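Local coordinates for putative uncharacterized protein (Coprinopsis cinerea, PDB 3W9A) that probably hydrolyses beta-glucans, as expected of a glycoside hydrolase family 131 catalytic domain with a beta-jelly-roll fold, at residues Arg2-Gly7 / Ala87-Gly92; Thr40-Asn45 / Asp67-Trp72; Lys63-Thr68 / Pro212-Val217. All coordinates share one frame; numbering follows the deposited sequence.

In the fold
The three contacts sample a beta-jelly roll: one strand pair and two contacts between a loop and the end of a strand. Contact 3 is an antiparallel strand pair of one sheet. Contact 2 adjoins it, with centres 8 Å apart, and shares D67 and T68; the neighbouring strands are joined by N45 O to K63 N (2.7 Å) and Y43 O to T65 N (2.8 Å). Contact 1 lies on the other side of the chain's centre, its centre 26 Å from that of contact 3, yet strand 3-6 pairs with strand 213-224, which also runs through contact 3. Contacts 1 and 2 do not touch, their nearest atoms being about 11 Å apart.

Contact 1: residues Arg2-Gly7 / Ala87-Gly92; sequences RIVWDG and ANLGQG
V4 meets the 87-92 loop through a single methyl. With CG1 anti to its backbone N (chi1 -173°), that branch stands 3.8 Å from A87 CB and, almost equally near, 3.9 Å from L89 CD2. The V4 and L89 side chains run antiparallel past each other; L89 CD2 also lies 4.1 Å from W5 CB. One leucine branch thus serves two consecutive residues, V4 at the corner of the chain and W5 in the strand. V4 and W5 form a classic beta bulge, both facing I222 of strand 213-224, and L89 packs on I222 as well. In the fold, the loop between strands 77-83 and 93-101 here packs on the N-terminal strand 3-6, which pairs with strand 213-224.

Beyond CB, the indole of W5 leaves the contact: CG is anti to the backbone N (chi1 166°), NE1 donates to T29 O, and the ring meets Y30 edge-to-face. On the loop side, N88 closes an Asx turn, its OD1 accepting from G90 N at 2.8 Å. The backbone of L89 bonds through N to S196 OG and through O to Y96 OH. V4 CG1 also lies 4.3 Å from N88 O, but the side-chain contacts are apolar, over a small area of 150 Å². Their chemistry implies a non-directional fit; the polar groups nearby, W5 NE1 and the L89 backbone, bond outside it.

Contact 2: residues Thr40-Asn45 / Asp67-Trp72; sequences TSRYLN and DTTATW
Y43 and A70 form the closest CA pair, 7.6 Å apart, where a helix-like bend whose T40 O takes both Y43 N and L44 N faces a type I turn running from D67 to A70. The side chains bridge this gap, and T69 OG1 is their meeting point. It accepts from R42 NH1 at 2.9 Å, along a nearly straight line (163°) and in the guanidinium plane, and it also accepts from Y43 OH at 2.9 Å. Its own proton goes to D67 OD1, 2.6 Å away, on the syn side of the carboxylate. Three bonds thus fix the rotation of the threonine, whose OG1 sits between the backbone N and the carbonyl carbon (chi1 75°).

In the jelly roll this hydrogen-bond cluster links the entry to strand 44-47 to the loop leaving its sheet neighbour, strand 61-66, on the way to strand 77-83 of the other sheet. Y43 reaches that second sheet too, touching W32 and T79, while G38 N donates to its hydroxyl.

D67 OD1 also accepts from T69 N, from above the carboxylate plane, making an Asx turn. The same oxygen lies in plane at the Y43 ring edge, 3.7 Å from CE1, while R42 CB rests over the centre of one ring face. A70 CB approaches Y43 CE1 to 3.8 Å. The R42 side chain runs roughly perpendicular to that of D67, and R42 CD touches D67 OD2 at 3.3 Å; R42 NE stays 4.4 Å from OD2, too far for a salt bridge.

Contact 3: residues Lys63-Thr68 / Pro212-Val217; sequences KVTIDT and PEDWYV
OE2 of E213, a residue packed against I66, is gripped by three groups beyond the strand pair: R205 in a salt bridge, H114 NE2 and the backbone N of D109. Its other oxygen, OE1, takes W215 NE1 at 3.0 Å, close to the indole plane, and E213 CB lies 3.7 Å from I66 CG1. These residues ride on an antiparallel pair of the jelly roll, strands 61-66 and 213-224. V64 with W215 and I66 with E213 are the hydrogen-bonded pairs, the shortest bond being V64 N to W215 O at 2.6 Å. V64, I66, E213 and W215 share the face that packs against V203 and R205 of the second sheet.

K63, T65, D214 and Y216 occupy the reverse face. T65 OG1 donates to D214 OD1 at 2.7 Å, on the anti side and tilted out of the carboxylate plane; OD2 is taken by N106 ND2. K63, with CG anti to its backbone N (chi1 -166°), lies beside Y216 and sets that carbon over one ring face in a CH-pi contact, 4.0 Å from the centroid. Farther along, K63 NZ remains 4.4 Å from D214 OD2, too long for a salt bridge, while K63 CD rests 3.5 Å from D214 CG.

Contact 1: residues Arg2-Gly7 / Ala87-Gly92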
# COMPACT_ATOMS: atom_id res chain seq x y z
N ARG A 2 -10.02 2.17 17.31
CA ARG A 2 -11.09 1.68 16.44
C ARG A 2 -10.76 1.86 14.97
O ARG A 2 -10.12 2.84 14.54
CB ARG A 2 -12.46 2.26 16.80
CG ARG A 2 -12.62 3.76 16.69
CD ARG A 2 -14.09 4.17 16.80
NE ARG A 2 -14.45 5.13 15.76
CZ ARG A 2 -14.59 4.85 14.46
NH1 ARG A 2 -14.40 3.61 13.99
NH2 ARG A 2 -14.92 5.81 13.62
N ILE A 3 -11.20 0.87 14.20
CA ILE A 3 -10.88 0.82 12.81
C ILE A 3 -11.85 1.74 12.12
O ILE A 3 -13.06 1.62 12.27
CB ILE A 3 -10.92 -0.63 12.28
CG1 ILE A 3 -9.82 -1.44 13.00
CG2 ILE A 3 -10.70 -0.66 10.77
CD1 ILE A 3 -9.82 -2.92 12.69
N VAL A 4 -11.29 2.70 11.39
CA VAL A 4 -12.08 3.68 10.68
C VAL A 4 -12.48 3.13 9.32
O VAL A 4 -13.61 3.31 8.89
CB VAL A 4 -11.33 5.02 10.55
CG1 VAL A 4 -12.25 6.06 9.96
CG2 VAL A 4 -10.80 5.48 11.91
N TRP A 5 -11.54 2.44 8.66
CA TRP A 5 -11.80 1.78 7.37
C TRP A 5 -10.99 0.49 7.34
O TRP A 5 -9.78 0.44 7.72
CB TRP A 5 -11.45 2.70 6.18
CG TRP A 5 -11.37 2.03 4.85
CD1 TRP A 5 -12.41 1.78 3.99
CD2 TRP A 5 -10.19 1.51 4.22
NE1 TRP A 5 -11.94 1.15 2.86
CE2 TRP A 5 -10.59 0.95 2.98
CE3 TRP A 5 -8.84 1.45 4.59
CZ2 TRP A 5 -9.68 0.36 2.09
CZ3 TRP A 5 -7.93 0.86 3.71
CH2 TRP A 5 -8.36 0.33 2.47
N ASP A 6 -11.68 -0.56 6.92
CA ASP A 6 -11.11 -1.90 6.89
C ASP A 6 -10.90 -2.36 5.44
O ASP A 6 -11.86 -2.58 4.69
CB ASP A 6 -12.00 -2.86 7.66
CG ASP A 6 -11.32 -4.18 7.98
OD1 ASP A 6 -10.35 -4.55 7.30
OD2 ASP A 6 -11.79 -4.87 8.90
N GLY A 7 -9.63 -2.44 5.05
CA GLY A 7 -9.22 -2.91 3.73
C GLY A 7 -8.95 -4.40 3.64
O GLY A 7 -8.26 -4.86 2.72
N ALA A 87 -16.36 7.80 5.69
CA ALA A 87 -15.66 8.34 6.85
C ALA A 87 -14.65 9.42 6.51
O ALA A 87 -14.21 9.53 5.38
CB ALA A 87 -14.96 7.21 7.59
N ASN A 88 -14.22 10.16 7.52
CA ASN A 88 -13.14 11.11 7.36
C ASN A 88 -11.81 10.43 7.65
O ASN A 88 -11.50 10.12 8.80
CB ASN A 88 -13.35 12.34 8.27
CG ASN A 88 -12.45 13.51 7.91
OD1 ASN A 88 -11.36 13.32 7.37
ND2 ASN A 88 -12.90 14.72 8.21
N LEU A 89 -11.04 10.19 6.60
CA LEU A 89 -9.73 9.57 6.75
C LEU A 89 -8.60 10.59 6.92
O LEU A 89 -7.41 10.25 6.77
CB LEU A 89 -9.45 8.67 5.54
CG LEU A 89 -10.53 7.65 5.20
CD1 LEU A 89 -10.12 6.84 3.97
CD2 LEU A 89 -10.77 6.73 6.39
N GLY A 90 -8.96 11.84 7.22
CA GLY A 90 -8.01 12.92 7.24
C GLY A 90 -8.22 13.93 8.36
O GLY A 90 -7.86 15.10 8.21
N GLN A 91 -8.79 13.47 9.47
CA GLN A 91 -8.82 14.27 10.69
C GLN A 91 -8.22 13.50 11.86
O GLN A 91 -8.26 12.27 11.90
CB GLN A 91 -10.25 14.68 11.03
CG GLN A 91 -11.12 13.54 11.52
CD GLN A 91 -12.54 13.96 11.78
OE1 GLN A 91 -13.46 13.13 11.80
NE2 GLN A 91 -12.72 15.23 12.01
N GLY A 92 -7.69 14.24 12.84
CA GLY A 92 -7.11 13.65 14.02
C GLY A 92 -5.82 12.94 13.72
O GLY A 92 -5.14 13.27 12.75

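Contact 2: residues Thr40-Asn45 / Asp67-Trp72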
# COMPACT_ATOMS: atom_id res chain seq x y z
N THR A 40 -9.43 -7.38 -15.18
CA THR A 40 -8.92 -7.10 -13.85
C THR A 40 -7.89 -8.16 -13.41
O THR A 40 -6.87 -7.84 -12.77
CB THR A 40 -10.07 -6.94 -12.86
OG1 THR A 40 -10.76 -5.75 -13.20
CG2 THR A 40 -9.55 -6.82 -11.42
N SER A 41 -8.11 -9.40 -13.82
CA SER A 41 -7.18 -10.49 -13.49
C SER A 41 -5.75 -10.33 -14.08
O SER A 41 -4.86 -11.05 -13.67
CB SER A 41 -7.75 -11.83 -13.93
OG SER A 41 -7.69 -11.91 -15.33
N ARG A 42 -5.55 -9.43 -15.03
CA ARG A 42 -4.20 -9.07 -15.48
C ARG A 42 -3.45 -8.22 -14.41
O ARG A 42 -2.21 -8.21 -14.37
CB ARG A 42 -4.26 -8.30 -16.79
CG ARG A 42 -2.92 -8.10 -17.47
CD ARG A 42 -3.06 -7.28 -18.74
NE ARG A 42 -3.93 -7.94 -19.71
CZ ARG A 42 -4.32 -7.39 -20.85
NH1 ARG A 42 -3.94 -6.16 -21.17
NH2 ARG A 42 -5.11 -8.07 -21.68
N TYR A 43 -4.20 -7.53 -13.55
CA TYR A 43 -3.63 -6.55 -12.62
C TYR A 43 -3.81 -6.87 -11.13
O TYR A 43 -2.97 -6.49 -10.31
CB TYR A 43 -4.25 -5.19 -12.90
CG TYR A 43 -4.27 -4.81 -14.36
CD1 TYR A 43 -3.08 -4.69 -15.10
CD2 TYR A 43 -5.47 -4.57 -15.00
CE1 TYR A 43 -3.10 -4.34 -16.43
CE2 TYR A 43 -5.50 -4.24 -16.33
CZ TYR A 43 -4.33 -4.14 -17.05
OH TYR A 43 -4.40 -3.79 -18.37
N LEU A 44 -4.90 -7.53 -10.79
CA LEU A 44 -5.22 -7.84 -9.40
C LEU A 44 -5.55 -9.30 -9.22
O LEU A 44 -6.44 -9.82 -9.88
CB LEU A 44 -6.39 -6.96 -8.91
CG LEU A 44 -6.14 -5.45 -8.89
CD1 LEU A 44 -7.43 -4.71 -8.58
CD2 LEU A 44 -5.02 -5.03 -7.92
N ASN A 45 -4.81 -9.97 -8.34
CA ASN A 45 -5.07 -11.36 -8.02
C ASN A 45 -4.98 -11.61 -6.53
O ASN A 45 -4.23 -10.94 -5.81
CB ASN A 45 -4.10 -12.28 -8.78
CG ASN A 45 -4.32 -12.22 -10.26
OD1 ASN A 45 -3.64 -11.47 -10.98
ND2 ASN A 45 -5.34 -12.94 -10.73
N ASP A 67 1.96 -4.15 -15.87
CA ASP A 67 2.65 -4.50 -17.11
C ASP A 67 2.50 -3.35 -18.08
O ASP A 67 1.97 -2.29 -17.70
CB ASP A 67 2.16 -5.84 -17.69
CG ASP A 67 0.71 -5.80 -18.17
OD1 ASP A 67 0.10 -4.72 -18.32
OD2 ASP A 67 0.17 -6.89 -18.40
N THR A 68 2.96 -3.55 -19.31
CA THR A 68 2.96 -2.49 -20.31
C THR A 68 1.56 -2.03 -20.68
O THR A 68 1.41 -0.93 -21.16
CB THR A 68 3.70 -2.88 -21.60
OG1 THR A 68 3.03 -3.96 -22.26
CG2 THR A 68 5.09 -3.27 -21.31
N THR A 69 0.54 -2.85 -20.43
CA THR A 69 -0.85 -2.43 -20.69
C THR A 69 -1.52 -1.71 -19.52
O THR A 69 -2.68 -1.33 -19.63
CB THR A 69 -1.73 -3.62 -21.04
OG1 THR A 69 -2.03 -4.38 -19.84
CG2 THR A 69 -1.06 -4.51 -22.10
N ALA A 70 -0.81 -1.52 -18.41
CA ALA A 70 -1.40 -0.95 -17.19
C ALA A 70 -1.36 0.58 -17.24
O ALA A 70 -0.67 1.22 -16.45
CB ALA A 70 -0.66 -1.46 -15.96
N THR A 71 -2.08 1.15 -18.17
CA THR A 71 -1.92 2.54 -18.52
C THR A 71 -3.29 3.18 -18.34
O THR A 71 -4.26 2.74 -18.95
CB THR A 71 -1.41 2.66 -19.96
OG1 THR A 71 -2.18 1.84 -20.84
CG2 THR A 71 0.01 2.17 -20.05
N TRP A 72 -3.38 4.19 -17.49
CA TRP A 72 -4.68 4.80 -17.19
C TRP A 72 -4.78 6.21 -17.75
O TRP A 72 -5.51 6.45 -18.74
CB TRP A 72 -4.93 4.79 -15.68
CG TRP A 72 -6.22 5.40 -15.31
CD1 TRP A 72 -7.44 5.00 -15.72
CD2 TRP A 72 -6.43 6.54 -14.48
NE1 TRP A 72 -8.41 5.81 -15.20
CE2 TRP A 72 -7.82 6.77 -14.43
CE3 TRP A 72 -5.58 7.39 -13.76
CZ2 TRP A 72 -8.39 7.80 -13.69
CZ3 TRP A 72 -6.15 8.43 -13.02
CH2 TRP A 72 -7.53 8.64 -12.99

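Contact 3: residues Lys63-Thr68 / Pro212-Val217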
# COMPACT_ATOMS: atom_id res chain seq x y z
N LYS A 63 -1.98 -9.74 -4.88
CA LYS A 63 -0.85 -9.54 -5.81
C LYS A 63 -1.22 -8.41 -6.74
O LYS A 63 -2.19 -8.51 -7.48
CB LYS A 63 -0.58 -10.79 -6.64
CG LYS A 63 0.78 -10.73 -7.35
CD LYS A 63 0.93 -11.63 -8.58
CE LYS A 63 0.21 -12.94 -8.53
NZ LYS A 63 0.65 -13.89 -9.60
N VAL A 64 -0.44 -7.34 -6.73
CA VAL A 64 -0.68 -6.19 -7.60
C VAL A 64 0.29 -6.33 -8.75
O VAL A 64 1.47 -6.37 -8.52
CB VAL A 64 -0.44 -4.87 -6.82
CG1 VAL A 64 -0.31 -3.68 -7.75
CG2 VAL A 64 -1.54 -4.66 -5.79
N THR A 65 -0.22 -6.41 -9.98
CA THR A 65 0.65 -6.53 -11.14
C THR A 65 0.56 -5.31 -12.07
O THR A 65 -0.53 -4.91 -12.49
CB THR A 65 0.35 -7.83 -11.96
OG1 THR A 65 0.57 -8.98 -11.14
CG2 THR A 65 1.24 -7.93 -13.22
N ILE A 66 1.72 -4.76 -12.42
CA ILE A 66 1.82 -3.77 -13.48
C ILE A 66 2.53 -4.36 -14.69
O ILE A 66 3.54 -5.06 -14.57
CB ILE A 66 2.52 -2.48 -13.00
CG1 ILE A 66 3.87 -2.79 -12.34
CG2 ILE A 66 1.59 -1.69 -12.09
CD1 ILE A 66 4.75 -1.60 -12.04
N ASP A 67 1.96 -4.15 -15.87
CA ASP A 67 2.65 -4.50 -17.11
C ASP A 67 2.50 -3.35 -18.08
O ASP A 67 1.97 -2.29 -17.70
CB ASP A 67 2.16 -5.84 -17.69
CG ASP A 67 0.71 -5.80 -18.17
OD1 ASP A 67 0.10 -4.72 -18.32
OD2 ASP A 67 0.17 -6.89 -18.40
N THR A 68 2.96 -3.55 -19.31
CA THR A 68 2.96 -2.49 -20.31
C THR A 68 1.56 -2.03 -20.68
O THR A 68 1.41 -0.93 -21.16
CB THR A 68 3.70 -2.88 -21.60
OG1 THR A 68 3.03 -3.96 -22.26
CG2 THR A 68 5.09 -3.27 -21.31
N PRO A 212 6.77 -7.77 -16.63
CA PRO A 212 5.86 -7.26 -15.59
C PRO A 212 6.48 -7.28 -14.21
O PRO A 212 7.49 -7.94 -13.99
CB PRO A 212 4.65 -8.21 -15.66
CG PRO A 212 4.83 -9.04 -16.89
CD PRO A 212 6.30 -9.05 -17.18
N GLU A 213 5.89 -6.51 -13.29
CA GLU A 213 6.24 -6.53 -11.88
C GLU A 213 5.07 -7.02 -11.03
O GLU A 213 3.92 -6.66 -11.29
CB GLU A 213 6.57 -5.12 -11.40
CG GLU A 213 7.71 -4.44 -12.11
CD GLU A 213 8.18 -3.18 -11.40
OE1 GLU A 213 7.46 -2.71 -10.48
OE2 GLU A 213 9.26 -2.65 -11.75
N ASP A 214 5.37 -7.83 -10.01
CA ASP A 214 4.40 -8.19 -8.98
C ASP A 214 4.81 -7.56 -7.67
O ASP A 214 5.98 -7.60 -7.28
CB ASP A 214 4.31 -9.71 -8.79
CG ASP A 214 3.87 -10.45 -10.05
OD1 ASP A 214 3.07 -9.93 -10.83
OD2 ASP A 214 4.34 -11.57 -10.24
N TRP A 215 3.84 -6.96 -6.99
CA TRP A 215 3.98 -6.50 -5.63
C TRP A 215 2.88 -7.21 -4.85
O TRP A 215 1.79 -7.44 -5.39
CB TRP A 215 3.78 -4.98 -5.56
CG TRP A 215 4.81 -4.17 -6.29
CD1 TRP A 215 4.99 -4.07 -7.65
CD2 TRP A 215 5.79 -3.32 -5.70
NE1 TRP A 215 6.04 -3.25 -7.92
CE2 TRP A 215 6.55 -2.77 -6.74
CE3 TRP A 215 6.11 -3.00 -4.38
CZ2 TRP A 215 7.59 -1.88 -6.51
CZ3 TRP A 215 7.18 -2.14 -4.15
CH2 TRP A 215 7.89 -1.59 -5.21
N TYR A 216 3.16 -7.58 -3.61
CA TYR A 216 2.15 -8.21 -2.77
C TYR A 216 1.80 -7.31 -1.60
O TYR A 216 2.67 -6.70 -0.98
CB TYR A 216 2.62 -9.58 -2.28
CG TYR A 216 2.99 -10.55 -3.40
CD1 TYR A 216 2.19 -11.65 -3.69
CD2 TYR A 216 4.16 -10.39 -4.14
CE1 TYR A 216 2.53 -12.56 -4.68
CE2 TYR A 216 4.49 -11.28 -5.15
CZ TYR A 216 3.68 -12.36 -5.40
OH TYR A 216 4.02 -13.24 -6.40
N VAL A 217 0.50 -7.23 -1.31
CA VAL A 217 -0.01 -6.30 -0.30
C VAL A 217 -0.98 -7.06 0.59
O VAL A 217 -1.84 -7.78 0.08
CB VAL A 217 -0.77 -5.13 -0.95
CG1 VAL A 217 -1.39 -4.22 0.11
CG2 VAL A 217 0.14 -4.34 -1.87